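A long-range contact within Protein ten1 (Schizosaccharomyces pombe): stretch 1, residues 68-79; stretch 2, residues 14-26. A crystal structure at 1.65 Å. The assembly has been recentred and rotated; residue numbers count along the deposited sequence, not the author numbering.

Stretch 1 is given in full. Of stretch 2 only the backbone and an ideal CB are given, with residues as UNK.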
# COMPACT_ATOMS: atom_id res chain seq x y z
N ILE B 68 8.58 -4.54 6.24
CA ILE B 68 9.08 -5.49 5.26
C ILE B 68 8.03 -5.91 4.25
O ILE B 68 6.88 -6.14 4.62
CB ILE B 68 9.55 -6.81 5.96
CG1 ILE B 68 10.71 -6.53 6.92
CG2 ILE B 68 9.95 -7.86 4.93
CD1 ILE B 68 11.98 -6.10 6.24
N VAL B 69 8.42 -5.97 2.99
CA VAL B 69 7.54 -6.49 1.94
C VAL B 69 8.40 -7.59 1.34
O VAL B 69 9.54 -7.35 0.96
CB VAL B 69 7.20 -5.47 0.84
CG1 VAL B 69 6.42 -6.18 -0.28
CG2 VAL B 69 6.37 -4.34 1.42
N GLY B 70 7.86 -8.81 1.30
CA GLY B 70 8.63 -9.90 0.73
C GLY B 70 7.74 -11.08 0.42
O GLY B 70 6.52 -11.00 0.58
N ARG B 71 8.34 -12.18 -0.02
CA ARG B 71 7.59 -13.39 -0.34
C ARG B 71 7.97 -14.52 0.60
O ARG B 71 9.15 -14.72 0.90
CB ARG B 71 7.86 -13.83 -1.78
CG ARG B 71 7.31 -12.91 -2.84
CD ARG B 71 7.43 -13.55 -4.22
NE ARG B 71 6.99 -12.62 -5.25
CZ ARG B 71 5.72 -12.26 -5.44
NH1 ARG B 71 4.76 -12.76 -4.68
NH2 ARG B 71 5.43 -11.37 -6.38
N LYS B 72 6.97 -15.27 1.05
CA LYS B 72 7.22 -16.39 1.94
C LYS B 72 7.91 -17.50 1.15
O LYS B 72 7.40 -17.93 0.11
CB LYS B 72 5.90 -16.90 2.53
CG LYS B 72 6.03 -18.08 3.47
CD LYS B 72 4.72 -18.30 4.23
CE LYS B 72 4.82 -19.44 5.24
NZ LYS B 72 4.80 -20.77 4.59
N ARG B 73 9.05 -17.96 1.65
CA ARG B 73 9.82 -19.03 1.00
C ARG B 73 9.30 -20.37 1.51
O ARG B 73 9.07 -21.30 0.74
CB ARG B 73 11.30 -18.88 1.33
CG ARG B 73 12.18 -19.98 0.76
CD ARG B 73 13.57 -19.96 1.37
NE ARG B 73 14.31 -18.74 1.05
CZ ARG B 73 15.55 -18.49 1.45
NH1 ARG B 73 16.20 -19.39 2.19
NH2 ARG B 73 16.15 -17.36 1.12
N GLN B 74 9.14 -20.45 2.83
CA GLN B 74 8.63 -21.63 3.52
C GLN B 74 8.37 -21.15 4.94
O GLN B 74 8.67 -20.01 5.28
CB GLN B 74 9.66 -22.77 3.50
CG GLN B 74 11.01 -22.42 4.09
CD GLN B 74 11.97 -23.59 4.08
OE1 GLN B 74 11.79 -24.56 4.81
NE2 GLN B 74 13.01 -23.50 3.25
N ASP B 75 7.80 -22.01 5.79
CA ASP B 75 7.52 -21.59 7.15
C ASP B 75 8.74 -20.96 7.82
O ASP B 75 9.85 -21.49 7.74
CB ASP B 75 7.03 -22.76 8.00
CG ASP B 75 5.66 -23.25 7.57
OD1 ASP B 75 4.77 -22.41 7.31
OD2 ASP B 75 5.46 -24.48 7.51
N GLY B 76 8.53 -19.80 8.45
CA GLY B 76 9.59 -19.10 9.14
C GLY B 76 10.64 -18.37 8.32
O GLY B 76 11.57 -17.81 8.89
N ILE B 77 10.50 -18.36 7.00
CA ILE B 77 11.49 -17.69 6.16
C ILE B 77 10.84 -16.83 5.07
O ILE B 77 9.97 -17.29 4.34
CB ILE B 77 12.45 -18.71 5.51
CG1 ILE B 77 13.67 -18.00 4.91
CG2 ILE B 77 11.73 -19.51 4.46
CD1 ILE B 77 13.41 -17.26 3.63
N VAL B 78 11.29 -15.59 4.98
CA VAL B 78 10.76 -14.64 4.00
C VAL B 78 11.87 -14.03 3.15
O VAL B 78 12.89 -13.58 3.68
CB VAL B 78 10.01 -13.48 4.71
CG1 VAL B 78 9.68 -12.39 3.69
CG2 VAL B 78 8.75 -14.00 5.39
N ASP B 79 11.67 -14.03 1.84
CA ASP B 79 12.63 -13.43 0.92
C ASP B 79 12.23 -11.96 0.78
O ASP B 79 11.18 -11.64 0.22
CB ASP B 79 12.57 -14.11 -0.45
CG ASP B 79 13.37 -15.40 -0.49
OD1 ASP B 79 14.59 -15.35 -0.23
OD2 ASP B 79 12.77 -16.46 -0.78
N UNK B 14 1.49 -14.44 12.02
CA UNK B 14 0.57 -15.01 11.04
C UNK B 14 1.28 -15.51 9.78
O UNK B 14 0.66 -16.09 8.90
CB UNK B 14 -0.48 -13.97 10.66
N UNK B 15 2.58 -15.27 9.70
CA UNK B 15 3.33 -15.69 8.52
C UNK B 15 3.19 -17.18 8.22
O UNK B 15 3.05 -17.56 7.06
CB UNK B 15 4.81 -15.34 8.70
N UNK B 16 3.22 -18.00 9.26
CA UNK B 16 3.11 -19.45 9.07
C UNK B 16 1.69 -19.90 8.72
O UNK B 16 1.45 -21.08 8.49
CB UNK B 16 3.57 -20.17 10.34
N UNK B 17 0.76 -18.95 8.67
CA UNK B 17 -0.62 -19.26 8.31
C UNK B 17 -0.80 -19.01 6.81
O UNK B 17 -1.83 -19.35 6.24
CB UNK B 17 -1.61 -18.42 9.13
N UNK B 18 0.21 -18.41 6.19
CA UNK B 18 0.14 -18.09 4.77
C UNK B 18 0.88 -19.09 3.87
O UNK B 18 1.72 -19.86 4.33
CB UNK B 18 0.71 -16.69 4.54
N UNK B 19 0.55 -19.05 2.58
CA UNK B 19 1.14 -19.95 1.59
C UNK B 19 2.48 -19.47 1.04
O UNK B 19 2.70 -18.27 0.88
CB UNK B 19 0.16 -20.14 0.43
N UNK B 20 3.36 -20.42 0.73
CA UNK B 20 4.66 -20.08 0.17
C UNK B 20 4.48 -19.39 -1.18
O UNK B 20 3.64 -19.79 -1.98
CB UNK B 20 5.53 -21.33 0.02
N UNK B 21 5.29 -18.36 -1.42
CA UNK B 21 5.22 -17.62 -2.67
C UNK B 21 4.32 -16.40 -2.57
O UNK B 21 4.32 -15.53 -3.44
CB UNK B 21 4.73 -18.54 -3.79
N UNK B 22 3.56 -16.33 -1.49
CA UNK B 22 2.65 -15.23 -1.26
C UNK B 22 3.40 -13.97 -0.81
O UNK B 22 4.31 -14.05 0.01
CB UNK B 22 1.60 -15.63 -0.22
N UNK B 23 3.03 -12.82 -1.38
CA UNK B 23 3.68 -11.56 -1.00
C UNK B 23 3.07 -11.10 0.31
O UNK B 23 1.85 -11.03 0.44
CB UNK B 23 3.52 -10.49 -2.08
N UNK B 24 3.92 -10.74 1.27
CA UNK B 24 3.46 -10.33 2.59
C UNK B 24 4.08 -9.01 3.03
O UNK B 24 5.20 -8.70 2.64
CB UNK B 24 3.78 -11.42 3.62
N UNK B 25 3.35 -8.25 3.82
CA UNK B 25 3.89 -7.01 4.38
C UNK B 25 3.71 -7.08 5.89
O UNK B 25 2.61 -7.36 6.38
CB UNK B 25 3.20 -5.78 3.79
N UNK B 26 4.79 -6.84 6.63
CA UNK B 26 4.72 -6.88 8.08
C UNK B 26 5.79 -6.01 8.73
O UNK B 26 6.77 -5.62 8.08
CB UNK B 26 4.85 -8.32 8.57

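Position 14 has nothing of stretch 1 within reach of its CB, so many residues would fit. It is Gln14, which makes no contact here.

Position 15 points sideways. Its CB lies 5.3 Å from Val78 CG2, so an aliphatic chain would suit. Ile15 fits, with CG2 4.2 Å from Val78 CG2.

Position 16 has its CB 3.9 Å from Asp75 OD1 and 5.3 Å from Gly76 N. A side chain one atom longer than Ser is needed to reach that amide. Asn suits; Asp could reach but would sit beside the Asp75 carboxylate. It is Asn16. Gly76 N donates a weak hydrogen bond to Asn16 OD1 at 2.9 Å.

Position 17 points away, leaving the choice open. It is Asp17.

Position 18 has its CB 4.3 Å from Lys72 CD. A small residue would do. It is Cys18, whose backbone O takes a weak hydrogen bond from Lys72 NZ at 3.2 Å.

Position 19 also points away. Lys19 begins a type II turn.

Position 20 is sideways, with Lys72 NZ nearby. An acidic residue is the natural guess, Asn a weaker one. Asp20 OD1 forms a salt bridge with Lys72 NZ at 2.6 Å. Lys72 NZ also pairs with Asp75 OD1 at 3.2 Å, so one ammonium serves two carboxylates.

Position 21 has phi 95° and psi -12°. A CB would jam against the preceding carbonyl, so glycine is called for. Gly21 N donates to Lys72 O at 2.6 Å, and Gly21 O receives a weak hydrogen bond from Arg71 NH1 at 3.1 Å.

Position 22 points away, so stretch 1 sets little limit. It is Gln22, whose backbone O accepts from Lys72 N at 3.1 Å.

Position 23 pairs with Arg71, its CB 3.7 Å from Arg71 NH1. An acid might be expected, but a long chain could also pack there. It is Lys23: its CE lies over one face of the guanidinium. The like charges Lys23 NZ and Arg71 NH2 are 4.2 Å apart.

Position 24 pairs with Gly70, near the aliphatic part of Lys72; an apolar residue suits. Leu24 CD1 lies 4.0 Å from Lys72 CB, and Leu24 N donates to Gly70 O at 2.7 Å.

Position 25 shares a face with Val69, 4.2 Å from CB to Val69 CG2. Beta-branched or long chains would fit. It is Arg25.

Position 26 pairs with Ile68, with Val78 on offer too. A large apolar residue suits. Phe26 has Ile68 CB over its ring face, 4.0 Å from the centroid, and its CE1 is 4.1 Å from Val78 CG2.

Stretch 2 14-26: QINDCKDGQKLRF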
# COMPACT_ATOMS: atom_id res chain seq x y z
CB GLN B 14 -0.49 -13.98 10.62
CG GLN B 14 -1.33 -13.43 11.75
CD GLN B 14 -2.25 -12.32 11.29
OE1 GLN B 14 -1.79 -11.34 10.68
NE2 GLN B 14 -3.54 -12.45 11.56
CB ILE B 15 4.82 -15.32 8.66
CG1 ILE B 15 4.97 -13.80 8.67
CG2 ILE B 15 5.62 -15.92 7.51
CD1 ILE B 15 6.38 -13.30 8.92
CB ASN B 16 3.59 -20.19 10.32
CG ASN B 16 5.07 -19.97 10.58
OD1 ASN B 16 5.87 -19.95 9.65
ND2 ASN B 16 5.44 -19.82 11.85
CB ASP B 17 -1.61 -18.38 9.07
CG ASP B 17 -1.62 -18.65 10.55
OD1 ASP B 17 -1.62 -19.83 10.94
OD2 ASP B 17 -1.64 -17.68 11.34
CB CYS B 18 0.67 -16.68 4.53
SG CYS B 18 -0.19 -15.43 5.54
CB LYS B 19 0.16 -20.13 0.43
CG LYS B 19 -1.24 -20.54 0.85
CD LYS B 19 -2.19 -20.53 -0.34
CE LYS B 19 -3.60 -20.89 0.09
NZ LYS B 19 -3.64 -22.24 0.73
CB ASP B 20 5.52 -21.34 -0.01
CG ASP B 20 5.82 -22.04 1.31
OD1 ASP B 20 5.87 -21.36 2.35
OD2 ASP B 20 6.01 -23.27 1.29
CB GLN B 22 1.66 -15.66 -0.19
CG GLN B 22 0.55 -14.72 0.15
CD GLN B 22 -0.40 -15.35 1.14
OE1 GLN B 22 -1.07 -16.34 0.83
NE2 GLN B 22 -0.44 -14.81 2.35
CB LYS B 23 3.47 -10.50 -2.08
CG LYS B 23 4.13 -9.17 -1.74
CD LYS B 23 3.91 -8.13 -2.83
CE LYS B 23 4.60 -8.51 -4.13
NZ LYS B 23 4.36 -7.51 -5.21
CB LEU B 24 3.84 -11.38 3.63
CG LEU B 24 3.55 -12.85 3.32
CD1 LEU B 24 4.23 -13.74 4.36
CD2 LEU B 24 2.04 -13.07 3.32
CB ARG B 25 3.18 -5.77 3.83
CG ARG B 25 3.65 -4.53 4.58
CD ARG B 25 2.98 -3.25 4.15
NE ARG B 25 3.22 -2.19 5.13
CZ ARG B 25 2.94 -0.91 4.93
NH1 ARG B 25 2.42 -0.51 3.77
NH2 ARG B 25 3.18 -0.02 5.89
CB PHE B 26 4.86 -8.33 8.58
CG PHE B 26 6.09 -9.03 8.08
CD1 PHE B 26 6.06 -9.71 6.87
CD2 PHE B 26 7.27 -9.00 8.81
CE1 PHE B 26 7.21 -10.36 6.39
CE2 PHE B 26 8.42 -9.64 8.34
CZ PHE B 26 8.38 -10.32 7.13
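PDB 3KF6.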